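Local coordinates for type IV pilus biogenesis protein PilB (Streptococcus sanguinis, PDB 7B7P) that serves as a bimodular type IV pilin with a direct role in adhesion, carrying a von Willebrand factor A-like module with a magnesium-binding MIDAS, at residues S171-W176 against L282-P287; E189-I194 against G369-N374; S165-T170 against V217-S222. One frame throughout, in Å; residues are numbered along the deposited sequence.

Interaction 1. Residues S171-W176 against L282-P287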
loop_
_atom_site.group_PDB
_atom_site.type_symbol
_atom_site.label_atom_id
_atom_site.label_comp_id
_atom_site.label_asym_id
_atom_site.label_seq_id
_atom_site.Cartn_x
_atom_site.Cartn_y
_atom_site.Cartn_z
ATOM N N SER A 171 -24.512 2.488 5.517
ATOM C CA SER A 171 -25.825 1.864 5.591
ATOM C C SER A 171 -26.404 1.937 7.020
ATOM O O SER A 171 -25.722 2.273 7.993
ATOM C CB SER A 171 -25.751 0.416 5.111
ATOM O OG SER A 171 -24.987 -0.378 5.988
ATOM N N GLY A 172 -27.692 1.592 7.134
ATOM C CA GLY A 172 -28.379 1.701 8.411
ATOM C C GLY A 172 -27.796 0.815 9.495
ATOM O O GLY A 172 -27.824 1.172 10.676
ATOM N N SER A 173 -27.245 -0.341 9.115
ATOM C CA SER A 173 -26.593 -1.215 10.085
ATOM C C SER A 173 -25.476 -0.505 10.853
ATOM O O SER A 173 -25.097 -0.950 11.945
ATOM C CB SER A 173 -26.045 -2.460 9.358
ATOM O OG SER A 173 -24.930 -2.120 8.540
ATOM N N MET A 174 -24.930 0.583 10.310
ATOM C CA MET A 174 -23.823 1.259 10.979
ATOM C C MET A 174 -24.263 2.050 12.219
ATOM O O MET A 174 -23.407 2.635 12.894
ATOM C CB MET A 174 -23.099 2.179 9.997
ATOM C CG MET A 174 -22.349 1.443 8.904
ATOM S SD MET A 174 -20.819 0.720 9.462
ATOM C CE MET A 174 -19.735 2.146 9.474
ATOM N N ASP A 175 -25.562 2.063 12.540
ATOM C CA ASP A 175 -26.036 2.591 13.810
ATOM C C ASP A 175 -26.015 1.569 14.930
ATOM O O ASP A 175 -26.159 1.956 16.090
ATOM C CB ASP A 175 -27.467 3.115 13.688
ATOM C CG ASP A 175 -27.520 4.594 13.498
ATOM O OD1 ASP A 175 -26.539 5.290 13.882
ATOM O OD2 ASP A 175 -28.542 5.048 12.945
ATOM N N TRP A 176 -25.899 0.282 14.617
ATOM C CA TRP A 176 -25.827 -0.722 15.664
ATOM C C TRP A 176 -24.403 -0.822 16.198
ATOM O O TRP A 176 -23.472 -0.218 15.665
ATOM C CB TRP A 176 -26.287 -2.085 15.159
ATOM C CG TRP A 176 -27.486 -2.058 14.303
ATOM C CD1 TRP A 176 -28.568 -1.219 14.405
ATOM C CD2 TRP A 176 -27.761 -2.939 13.207
ATOM N NE1 TRP A 176 -29.490 -1.516 13.428
ATOM C CE2 TRP A 176 -29.018 -2.569 12.679
ATOM C CE3 TRP A 176 -27.058 -3.997 12.611
ATOM C CZ2 TRP A 176 -29.585 -3.223 11.579
ATOM C CZ3 TRP A 176 -27.628 -4.652 11.529
ATOM C CH2 TRP A 176 -28.880 -4.261 11.025
ATOM N N LEU A 282 -14.379 0.585 3.330
ATOM C CA LEU A 282 -14.841 -0.020 4.568
ATOM C C LEU A 282 -16.297 -0.419 4.403
ATOM O O LEU A 282 -17.115 0.409 4.019
ATOM C CB LEU A 282 -14.685 0.949 5.748
ATOM C CG LEU A 282 -15.008 0.260 7.070
ATOM C CD1 LEU A 282 -14.018 0.679 8.182
ATOM C CD2 LEU A 282 -16.442 0.537 7.478
ATOM N N THR A 283 -16.624 -1.670 4.710
ATOM C CA THR A 283 -18.004 -2.116 4.637
ATOM C C THR A 283 -18.302 -3.042 5.806
ATOM O O THR A 283 -17.409 -3.722 6.324
ATOM C CB THR A 283 -18.318 -2.803 3.274
ATOM O OG1 THR A 283 -19.701 -3.170 3.220
ATOM C CG2 THR A 283 -17.468 -4.024 3.048
ATOM N N ASP A 284 -19.572 -3.045 6.225
ATOM C CA ASP A 284 -20.027 -3.800 7.386
ATOM C C ASP A 284 -21.149 -4.775 7.046
ATOM O O ASP A 284 -21.838 -5.254 7.951
ATOM C CB ASP A 284 -20.486 -2.845 8.494
ATOM C CG ASP A 284 -21.942 -2.367 8.305
ATOM O OD1 ASP A 284 -22.365 -2.193 7.142
ATOM O OD2 ASP A 284 -22.660 -2.160 9.316
ATOM N N GLY A 285 -21.363 -5.077 5.769
ATOM C CA GLY A 285 -22.520 -5.883 5.429
ATOM C C GLY A 285 -22.363 -6.588 4.100
ATOM O O GLY A 285 -21.477 -6.289 3.295
ATOM N N ILE A 286 -23.248 -7.544 3.885
ATOM C CA ILE A 286 -23.263 -8.259 2.614
ATOM C C ILE A 286 -23.676 -7.301 1.498
ATOM O O ILE A 286 -24.694 -6.589 1.637
ATOM C CB ILE A 286 -24.215 -9.434 2.683
ATOM C CG1 ILE A 286 -23.916 -10.337 3.884
ATOM C CG2 ILE A 286 -24.189 -10.188 1.349
ATOM C CD1 ILE A 286 -25.124 -11.253 4.181
ATOM N N PRO A 287 -22.945 -7.255 0.392
ATOM C CA PRO A 287 -23.401 -6.486 -0.775
ATOM C C PRO A 287 -24.814 -6.870 -1.187
ATOM O O PRO A 287 -25.141 -8.046 -1.347
ATOM C CB PRO A 287 -22.381 -6.859 -1.857
ATOM C CG PRO A 287 -21.159 -7.241 -1.107
ATOM C CD PRO A 287 -21.658 -7.927 0.147
#
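Met-174 packs its CG and SD against the carboxylate of Asp-284, with SD 3.4 Å from OD2, and its terminal CE reaches CD2 of Leu-282 at 4.2 Å. The methionine chain bends at both chi2 and chi3 (-76° and -79°), and the second bend directs CE to the leucine. Beside the methionine, Ser-173 OG donates to Asp-284 OD2, though the modelled 2.4 Å is very short and its exact value doubtful. Ser-173 OG also lies 2.9 Å from Asp-284 OD1, which Ser-171 approaches with its own OG at 3.4 Å. The two serines belong to the Asp-x-Ser-x-Ser sequence of the metal-ion-dependent adhesion site (MIDAS), which starts at Asp-169, while Asp-284 comes directly after strand 276-283. A short 3-10 turn over residues 172-175 carries Ser-173, and the bond from Met-174 N to Ser-171 O (3.0 Å) belongs to it. Ser-173 and Asp-284 are magnesium-binding residues, and a bound magnesium ion lies about 3 Å from the Ser-173 side chain. With OD2 also in a salt bridge to Arg-191 and Ser-173 OG beside it, the buried carboxylate probably keeps its negative charge close to the metal.

Interaction 2. Residues E189-I194 against G369-N374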
loop_
_atom_site.group_PDB
_atom_site.type_symbol
_atom_site.label_atom_id
_atom_site.label_comp_id
_atom_site.label_asym_id
_atom_site.label_seq_id
_atom_site.Cartn_x
_atom_site.Cartn_y
_atom_site.Cartn_z
ATOM N N GLU A 189 -20.747 2.083 21.814
ATOM C CA GLU A 189 -20.783 2.991 20.681
ATOM C C GLU A 189 -21.285 2.262 19.433
ATOM O O GLU A 189 -21.172 1.040 19.314
ATOM C CB GLU A 189 -19.388 3.557 20.427
ATOM C CG GLU A 189 -18.706 4.142 21.648
ATOM C CD GLU A 189 -17.208 4.365 21.432
ATOM O OE1 GLU A 189 -16.420 3.396 21.599
ATOM O OE2 GLU A 189 -16.812 5.509 21.095
ATOM N N SER A 190 -21.863 3.023 18.508
ATOM C CA SER A 190 -22.221 2.484 17.200
ATOM C C SER A 190 -20.972 2.252 16.355
ATOM O O SER A 190 -19.900 2.824 16.600
ATOM C CB SER A 190 -23.153 3.438 16.451
ATOM O OG SER A 190 -22.384 4.491 15.878
ATOM N N ARG A 191 -21.128 1.404 15.337
ATOM C CA ARG A 191 -20.054 1.207 14.370
ATOM C C ARG A 191 -19.621 2.534 13.776
ATOM O O ARG A 191 -18.420 2.810 13.657
ATOM C CB ARG A 191 -20.509 0.247 13.268
ATOM C CG ARG A 191 -20.853 -1.137 13.785
ATOM C CD ARG A 191 -21.565 -1.975 12.723
ATOM N NE ARG A 191 -22.105 -3.199 13.301
ATOM C CZ ARG A 191 -22.629 -4.195 12.596
ATOM N NH1 ARG A 191 -22.690 -4.126 11.264
ATOM N NH2 ARG A 191 -23.101 -5.258 13.223
ATOM N N MET A 192 -20.584 3.388 13.426
ATOM C CA MET A 192 -20.220 4.702 12.906
ATOM C C MET A 192 -19.456 5.531 13.940
ATOM O O MET A 192 -18.477 6.203 13.592
ATOM C CB MET A 192 -21.459 5.458 12.428
ATOM C CG MET A 192 -21.064 6.637 11.554
ATOM S SD MET A 192 -20.073 6.088 10.115
ATOM C CE MET A 192 -21.433 5.448 9.119
ATOM N N ASP A 193 -19.883 5.501 15.213
ATOM C CA ASP A 193 -19.135 6.214 16.252
ATOM C C ASP A 193 -17.684 5.765 16.252
ATOM O O ASP A 193 -16.765 6.588 16.216
ATOM C CB ASP A 193 -19.757 5.989 17.638
ATOM C CG ASP A 193 -21.123 6.639 17.781
ATOM O OD1 ASP A 193 -21.340 7.696 17.152
ATOM O OD2 ASP A 193 -21.975 6.093 18.528
ATOM N N ILE A 194 -17.461 4.449 16.231
ATOM C CA ILE A 194 -16.090 3.956 16.284
ATOM C C ILE A 194 -15.341 4.326 15.008
ATOM O O ILE A 194 -14.159 4.702 15.050
ATOM C CB ILE A 194 -16.087 2.439 16.552
ATOM C CG1 ILE A 194 -16.817 2.138 17.859
ATOM C CG2 ILE A 194 -14.665 1.897 16.599
ATOM C CD1 ILE A 194 -16.922 0.686 18.172
ATOM N N GLY A 369 -13.486 -5.371 6.097
ATOM C CA GLY A 369 -14.687 -5.886 6.738
ATOM C C GLY A 369 -14.746 -5.512 8.216
ATOM O O GLY A 369 -13.942 -5.980 9.027
ATOM N N PHE A 370 -15.695 -4.663 8.586
ATOM C CA PHE A 370 -15.784 -4.112 9.929
ATOM C C PHE A 370 -17.121 -4.537 10.552
ATOM O O PHE A 370 -18.133 -3.840 10.451
ATOM C CB PHE A 370 -15.608 -2.596 9.871
ATOM C CG PHE A 370 -15.673 -1.918 11.221
ATOM C CD1 PHE A 370 -14.793 -2.272 12.233
ATOM C CD2 PHE A 370 -16.606 -0.925 11.463
ATOM C CE1 PHE A 370 -14.842 -1.656 13.477
ATOM C CE2 PHE A 370 -16.667 -0.295 12.710
ATOM C CZ PHE A 370 -15.774 -0.665 13.723
ATOM N N SER A 371 -17.121 -5.699 11.201
ATOM C CA SER A 371 -18.298 -6.184 11.905
ATOM C C SER A 371 -17.871 -7.263 12.885
ATOM O O SER A 371 -16.968 -8.046 12.592
ATOM C CB SER A 371 -19.345 -6.752 10.944
ATOM O OG SER A 371 -20.511 -7.160 11.650
ATOM N N GLY A 372 -18.528 -7.300 14.036
ATOM C CA GLY A 372 -18.413 -8.427 14.941
ATOM C C GLY A 372 -19.353 -9.564 14.619
ATOM O O GLY A 372 -19.348 -10.602 15.289
ATOM N N VAL A 373 -20.160 -9.405 13.578
ATOM C CA VAL A 373 -21.134 -10.405 13.184
ATOM C C VAL A 373 -20.560 -11.150 11.981
ATOM O O VAL A 373 -20.399 -10.572 10.893
ATOM C CB VAL A 373 -22.493 -9.763 12.888
ATOM C CG1 VAL A 373 -23.519 -10.830 12.489
ATOM C CG2 VAL A 373 -22.962 -8.948 14.108
ATOM N N ASN A 374 -20.271 -12.440 12.196
ATOM C CA ASN A 374 -19.584 -13.268 11.206
ATOM C C ASN A 374 -20.178 -13.133 9.819
ATOM O O ASN A 374 -19.450 -12.877 8.857
ATOM C CB ASN A 374 -19.618 -14.739 11.621
ATOM C CG ASN A 374 -18.713 -15.025 12.804
ATOM O OD1 ASN A 374 -17.992 -14.144 13.266
ATOM N ND2 ASN A 374 -18.739 -16.266 13.293
#
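Arg-191 has its CG anti to its own carbonyl carbon (chi1 -62°), beside the backbone N, and the chain, extended from CG to NE, spans the distance from the first turn of helix 191-209 to the loop after strand 364-370, where the guanidinium lies. Phe-370 answers from the other side with CG anti to its backbone N (chi1 -180°), and its ring ends beside the same helical turn. The ring meets that turn with its outer atoms: CE2 lies 3.7 Å from the carbonyl O of Arg-191, which stands at the ring edge near its plane, and CZ touches CG2 of Ile-194 at 4.0 Å. CB of Arg-191 adds a further apolar contact to CE2.

At the far end of the arginine, OG of Ser-371 sits over one face of the guanidinium, 3.6 Å from NH2, while CG2 of Val-373 packs against NH2 at 3.8 Å. The serine hydroxyl is held by an ST turn, accepting from the backbone N of Val-373 (3.0 Å, 160° at the hydrogen), and is also hydrogen-bonded to Glu-376. Glu-376 and Asp-284 both form salt bridges to NH1 of Arg-191, and NE is hydrogen-bonded to the backbone O of Asp-177, so several partners fix the plane of the guanidinium. Because Asp-284 is a magnesium-binding residue, Arg-191 acts from the second shell of the MIDAS, with Ser-371 and Glu-376 behind it.

The helix itself starts with a capping box: Ser-190 OG accepts from Asp-193 N at 2.8 Å, and Asp-193 OD2 accepts from Ser-190 N at 3.1 Å. In the fold, Phe-370 and Ile-194 join helix 191-209 to strand 364-370, with helix 402-424 closing over them through Leu-405 on the phenylalanine and Glu-402 on the isoleucine, and with Leu-178 of the preceding loop also touching the ring.

Interaction 3. Residues S165-T170 against V217-S222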
loop_
_atom_site.group_PDB
_atom_site.type_symbol
_atom_site.label_atom_id
_atom_site.label_comp_id
_atom_site.label_asym_id
_atom_site.label_seq_id
_atom_site.Cartn_x
_atom_site.Cartn_y
_atom_site.Cartn_z
ATOM N N SER A 165 -8.373 7.823 -1.394
ATOM C CA SER A 165 -9.815 8.003 -1.332
ATOM C C SER A 165 -10.379 7.035 -0.307
ATOM O O SER A 165 -10.224 5.814 -0.450
ATOM C CB SER A 165 -10.485 7.799 -2.693
ATOM O OG SER A 165 -11.862 8.125 -2.566
ATOM N N PHE A 166 -11.006 7.589 0.726
ATOM C CA PHE A 166 -11.722 6.816 1.723
ATOM C C PHE A 166 -13.151 6.622 1.270
ATOM O O PHE A 166 -13.832 7.596 0.939
ATOM C CB PHE A 166 -11.709 7.528 3.077
ATOM C CG PHE A 166 -10.390 7.441 3.775
ATOM C CD1 PHE A 166 -10.026 6.285 4.456
ATOM C CD2 PHE A 166 -9.504 8.500 3.729
ATOM C CE1 PHE A 166 -8.786 6.194 5.090
ATOM C CE2 PHE A 166 -8.276 8.423 4.366
ATOM C CZ PHE A 166 -7.912 7.271 5.041
ATOM N N VAL A 167 -13.620 5.378 1.311
ATOM C CA VAL A 167 -14.923 5.009 0.778
ATOM C C VAL A 167 -15.623 4.187 1.846
ATOM O O VAL A 167 -15.324 2.999 2.024
ATOM C CB VAL A 167 -14.812 4.248 -0.549
ATOM C CG1 VAL A 167 -16.179 3.758 -1.012
ATOM C CG2 VAL A 167 -14.187 5.149 -1.582
ATOM N N PHE A 168 -16.569 4.812 2.553
ATOM C CA PHE A 168 -17.089 4.282 3.804
ATOM C C PHE A 168 -18.556 3.898 3.670
ATOM O O PHE A 168 -19.384 4.717 3.271
ATOM C CB PHE A 168 -16.918 5.297 4.939
ATOM C CG PHE A 168 -15.492 5.474 5.418
ATOM C CD1 PHE A 168 -14.474 4.638 4.999
ATOM C CD2 PHE A 168 -15.187 6.483 6.324
ATOM C CE1 PHE A 168 -13.173 4.810 5.453
ATOM C CE2 PHE A 168 -13.906 6.662 6.780
ATOM C CZ PHE A 168 -12.894 5.827 6.355
ATOM N N ASP A 169 -18.864 2.657 4.035
ATOM C CA ASP A 169 -20.231 2.186 4.145
ATOM C C ASP A 169 -20.985 3.029 5.180
ATOM O O ASP A 169 -20.531 3.192 6.317
ATOM C CB ASP A 169 -20.185 0.699 4.533
ATOM C CG ASP A 169 -21.544 0.002 4.522
ATOM O OD1 ASP A 169 -22.601 0.616 4.774
ATOM O OD2 ASP A 169 -21.547 -1.232 4.317
ATOM N N THR A 170 -22.116 3.608 4.765
ATOM C CA THR A 170 -22.986 4.389 5.639
ATOM C C THR A 170 -24.388 3.802 5.680
ATOM O O THR A 170 -25.358 4.526 5.895
ATOM C CB THR A 170 -23.054 5.871 5.229
ATOM O OG1 THR A 170 -23.738 6.022 3.973
ATOM C CG2 THR A 170 -21.678 6.513 5.128
ATOM N N VAL A 217 -15.619 9.516 0.556
ATOM C CA VAL A 217 -16.817 9.052 -0.133
ATOM C C VAL A 217 -17.623 8.209 0.845
ATOM O O VAL A 217 -17.077 7.318 1.509
ATOM C CB VAL A 217 -16.481 8.232 -1.398
ATOM C CG1 VAL A 217 -17.751 7.563 -1.992
ATOM C CG2 VAL A 217 -15.774 9.084 -2.441
ATOM N N GLY A 218 -18.914 8.484 0.930
ATOM C CA GLY A 218 -19.836 7.630 1.645
ATOM C C GLY A 218 -20.665 6.843 0.646
ATOM O O GLY A 218 -20.871 7.270 -0.482
ATOM N N PHE A 219 -21.144 5.684 1.065
ATOM C CA PHE A 219 -22.036 4.939 0.197
ATOM C C PHE A 219 -22.972 4.133 1.065
ATOM O O PHE A 219 -22.587 3.638 2.126
ATOM C CB PHE A 219 -21.285 4.010 -0.789
ATOM C CG PHE A 219 -20.675 2.778 -0.146
ATOM C CD1 PHE A 219 -21.403 1.603 -0.039
ATOM C CD2 PHE A 219 -19.358 2.801 0.325
ATOM C CE1 PHE A 219 -20.854 0.473 0.549
ATOM C CE2 PHE A 219 -18.784 1.671 0.903
ATOM C CZ PHE A 219 -19.532 0.506 1.014
ATOM N N SER A 220 -24.205 4.023 0.605
ATOM C CA SER A 220 -25.137 3.076 1.169
ATOM C C SER A 220 -25.992 2.571 0.025
ATOM O O SER A 220 -25.510 1.802 -0.815
ATOM C CB SER A 220 -25.975 3.712 2.281
ATOM O OG SER A 220 -26.673 4.847 1.800
ATOM N N THR A 221 -27.267 2.962 0.000
ATOM C CA THR A 221 -28.101 2.663 -1.156
ATOM C C THR A 221 -27.440 3.169 -2.435
ATOM O O THR A 221 -27.490 2.514 -3.483
ATOM C CB THR A 221 -29.483 3.276 -0.951
ATOM O OG1 THR A 221 -30.114 2.630 0.166
ATOM C CG2 THR A 221 -30.364 3.088 -2.198
ATOM N N SER A 222 -26.772 4.306 -2.347
ATOM C CA SER A 222 -25.965 4.815 -3.434
ATOM C C SER A 222 -24.909 5.716 -2.805
ATOM O O SER A 222 -24.916 5.957 -1.598
ATOM C CB SER A 222 -26.845 5.518 -4.477
ATOM O OG SER A 222 -27.134 6.834 -4.074
#
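This is a parallel strand pairing in the central sheet of the von Willebrand factor A-like fold, where strands 162-169 and 212-219 lie side by side and are joined through helix 191-209 as a beta-alpha-beta unit. The short strand segments run at 22° to each other, with Val-167 opposite Val-217, Phe-168 opposite Gly-218 and Asp-169 opposite Phe-219. Backbone bonds alternate between the strands: Val-217 N gives to Phe-166 O (2.7 Å), Phe-168 N to Val-217 O (2.8 Å), Phe-219 N to Phe-168 O and Thr-170 N to Phe-219 O.

On one sheet face, Val-167 and Val-217 point the same way, and CG2 of Val-167 lies 3.8 Å from CB of Val-217. The CG1 branch of Val-167 meets CD2 of Phe-219 at 3.6 Å, the two side chains crossing at about a right angle. Helix 258-270 lies against this face, with Tyr-264 on Val-217, whereas Phe-166 and Phe-168 pack against helix 191-209.

Asp-169, first residue of the MIDAS sequence, has its carboxylate engaged by Ser-171 N, Thr-283 OG1 and Asp-284 N. In Phe-219, chi1 (73°) places CG between the backbone N and the carbonyl carbon. Asp-169 CA lies over one face of the Phe-219 ring, 3.8 Å from its centroid, in a CH-pi contact.

All three interactions gather at one end of the von Willebrand factor A-like module, with centres about 8 Å (1 and 2), about 10 Å (1 and 3) and about 15 Å (2 and 3) apart. In chain order come 165-170, 171-176, 189-194, 217-222, 282-287 and 369-374, so that the segments of each pair alternate with those of the others. They share one sheet, in which strands 212-219, 162-169, 276-283 and 364-370 are successive neighbours, and helix 191-209 follows the first MIDAS loop. Interaction 3 pairs the strand from which that loop departs with its neighbour, interaction 1 is the magnesium-binding end, and interaction 2 brings the arginine that backs its aspartate.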